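Side-chain contact in beta-xylanase (Caldicellulosiruptor kristjanssonii, PDB 7NWN), which probably breaks down xylan as part of a multimodular xylanase-glucuronoyl esterase, this family 9 carbohydrate-binding module probably holding the enzyme to plant polysaccharide: residues 72-77 with 164-169. Numbering follows the deposited sequence.
Sequences VLAEVY and FEFQVN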
loop_
_atom_site.group_PDB
_atom_site.type_symbol
_atom_site.label_atom_id
_atom_site.label_comp_id
_atom_site.label_asym_id
_atom_site.label_seq_id
_atom_site.Cartn_x
_atom_site.Cartn_y
_atom_site.Cartn_z
ATOM N N VAL A 72 -5.379 1.420 0.983
ATOM C CA VAL A 72 -4.420 1.887 -0.012
ATOM C C VAL A 72 -5.114 1.902 -1.375
ATOM O O VAL A 72 -5.703 0.899 -1.737
ATOM C CB VAL A 72 -3.161 0.990 -0.073
ATOM C CG1 VAL A 72 -2.101 1.583 -1.016
ATOM C CG2 VAL A 72 -2.562 0.749 1.333
ATOM N N LEU A 73 -4.962 3.005 -2.116
ATOM C CA LEU A 73 -5.369 3.031 -3.517
ATOM C C LEU A 73 -4.097 3.318 -4.315
ATOM O O LEU A 73 -3.518 4.381 -4.112
ATOM C CB LEU A 73 -6.377 4.172 -3.727
ATOM C CG LEU A 73 -6.771 4.413 -5.192
ATOM C CD1 LEU A 73 -7.749 3.344 -5.572
ATOM C CD2 LEU A 73 -7.460 5.772 -5.311
ATOM N N ALA A 74 -3.651 2.362 -5.137
ATOM C CA ALA A 74 -2.467 2.589 -5.937
ATOM C C ALA A 74 -2.857 2.547 -7.411
ATOM O O ALA A 74 -3.645 1.689 -7.836
ATOM C CB ALA A 74 -1.405 1.553 -5.598
ATOM N N GLU A 75 -2.280 3.475 -8.191
ATOM C CA GLU A 75 -2.336 3.336 -9.645
ATOM C C GLU A 75 -0.923 3.282 -10.225
ATOM O O GLU A 75 -0.042 4.091 -9.847
ATOM C CB GLU A 75 -3.072 4.532 -10.259
ATOM C CG GLU A 75 -4.540 4.443 -9.980
ATOM C CD GLU A 75 -5.421 5.513 -10.604
ATOM O OE1 GLU A 75 -4.952 6.242 -11.480
ATOM O OE2 GLU A 75 -6.588 5.579 -10.213
ATOM N N VAL A 76 -0.746 2.332 -11.152
ATOM C CA VAL A 76 0.544 2.129 -11.771
ATOM C C VAL A 76 0.383 2.373 -13.279
ATOM O O VAL A 76 -0.428 1.698 -13.910
ATOM C CB VAL A 76 1.049 0.690 -11.495
ATOM C CG1 VAL A 76 2.412 0.439 -12.166
ATOM C CG2 VAL A 76 1.127 0.379 -9.987
ATOM N N TYR A 77 1.203 3.266 -13.830
ATOM C CA TYR A 77 1.398 3.388 -15.265
ATOM C C TYR A 77 2.511 2.421 -15.676
ATOM O O TYR A 77 3.654 2.552 -15.238
ATOM C CB TYR A 77 1.744 4.844 -15.598
ATOM C CG TYR A 77 2.094 5.047 -17.051
ATOM C CD1 TYR A 77 1.105 5.294 -18.000
ATOM C CD2 TYR A 77 3.422 4.965 -17.479
ATOM C CE1 TYR A 77 1.420 5.455 -19.345
ATOM C CE2 TYR A 77 3.753 5.101 -18.817
ATOM C CZ TYR A 77 2.746 5.349 -19.747
ATOM O OH TYR A 77 3.069 5.476 -21.066
ATOM N N PHE A 164 5.435 2.469 7.651
ATOM C CA PHE A 164 4.795 2.074 6.407
ATOM C C PHE A 164 5.839 2.130 5.296
ATOM O O PHE A 164 6.611 3.083 5.241
ATOM C CB PHE A 164 3.641 3.058 6.146
ATOM C CG PHE A 164 2.945 2.901 4.823
ATOM C CD1 PHE A 164 1.956 1.936 4.671
ATOM C CD2 PHE A 164 3.303 3.686 3.747
ATOM C CE1 PHE A 164 1.347 1.771 3.438
ATOM C CE2 PHE A 164 2.707 3.484 2.504
ATOM C CZ PHE A 164 1.717 2.554 2.374
ATOM N N GLU A 165 5.740 1.205 4.332
ATOM C CA GLU A 165 6.439 1.329 3.055
ATOM C C GLU A 165 5.487 0.882 1.926
ATOM O O GLU A 165 4.581 0.091 2.167
ATOM C CB GLU A 165 7.767 0.529 3.095
ATOM C CG GLU A 165 8.564 0.438 1.776
ATOM C CD GLU A 165 9.048 1.733 1.136
ATOM O OE1 GLU A 165 8.314 2.773 1.155
ATOM O OE2 GLU A 165 10.179 1.733 0.589
ATOM N N PHE A 166 5.732 1.417 0.722
ATOM C CA PHE A 166 5.067 1.093 -0.529
ATOM C C PHE A 166 6.149 0.803 -1.587
ATOM O O PHE A 166 7.094 1.573 -1.743
ATOM C CB PHE A 166 4.169 2.264 -0.952
ATOM C CG PHE A 166 3.415 2.011 -2.233
ATOM C CD1 PHE A 166 2.287 1.197 -2.265
ATOM C CD2 PHE A 166 3.897 2.542 -3.430
ATOM C CE1 PHE A 166 1.646 0.942 -3.470
ATOM C CE2 PHE A 166 3.254 2.276 -4.629
ATOM C CZ PHE A 166 2.132 1.472 -4.637
ATOM N N GLN A 167 5.967 -0.285 -2.337
ATOM C CA GLN A 167 6.857 -0.668 -3.428
ATOM C C GLN A 167 6.051 -1.155 -4.651
ATOM O O GLN A 167 5.053 -1.858 -4.518
ATOM C CB GLN A 167 7.742 -1.832 -2.973
ATOM C CG GLN A 167 8.876 -2.127 -3.958
ATOM C CD GLN A 167 9.803 -3.156 -3.348
ATOM O OE1 GLN A 167 10.433 -2.940 -2.300
ATOM N NE2 GLN A 167 9.869 -4.301 -3.995
ATOM N N VAL A 168 6.557 -0.815 -5.849
ATOM C CA VAL A 168 6.066 -1.406 -7.077
ATOM C C VAL A 168 7.193 -2.269 -7.627
ATOM O O VAL A 168 8.308 -1.786 -7.752
ATOM C CB VAL A 168 5.738 -0.292 -8.078
ATOM C CG1 VAL A 168 5.415 -0.818 -9.487
ATOM C CG2 VAL A 168 4.632 0.613 -7.538
ATOM N N ASN A 169 6.866 -3.492 -8.009
ATOM C CA ASN A 169 7.737 -4.353 -8.807
ATOM C C ASN A 169 7.316 -4.232 -10.276
ATOM O O ASN A 169 6.146 -4.472 -10.609
ATOM C CB ASN A 169 7.533 -5.790 -8.370
ATOM C CG ASN A 169 7.885 -5.952 -6.894
ATOM O OD1 ASN A 169 8.906 -5.423 -6.428
ATOM N ND2 ASN A 169 7.081 -6.715 -6.166
#
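E165 OE1 accepts two N-H groups, one from F184 and one from the backbone of F166, the residue whose ring meets A74 across the contact. F166 N lies 2.9 Å from E165 OE1 and approaches from above the carboxylate plane, 38° out of it. E165 OE2 accepts hydrogen bonds from D185 N and N182 ND2, so both oxygens of this buried carboxylate have partners. N169 OD1 is also shared: Q167 NE2 reaches it at 2.8 Å, nearly in the Q167 amide plane, and R177 is its second donor.

The contact itself is apolar. F166 CB points toward 72-77, and with CG anti to the backbone N (chi1 -179°) the ring extends far enough for its end to reach A74. Its far end, CZ and CE1, meets the methyl of A74 obliquely, with CZ 3.7 Å from A74 CB. Two residues along each strand, V76 and V168 meet methyl to methyl, CG1 to CG1, at 4.2 Å.

This is packing between the two sheets of a beta-sandwich, as in other family 9 modules. Strand 69-77 pairs with 58-66 and 143-151 in one sheet. Strand 161-171 lies in the other, beside 93-99, 177-182 and 198-202. F61 of strand 58-66 stacks on F166, and A59 of that strand touches V168, while I181 from strand 177-182 also packs on V168.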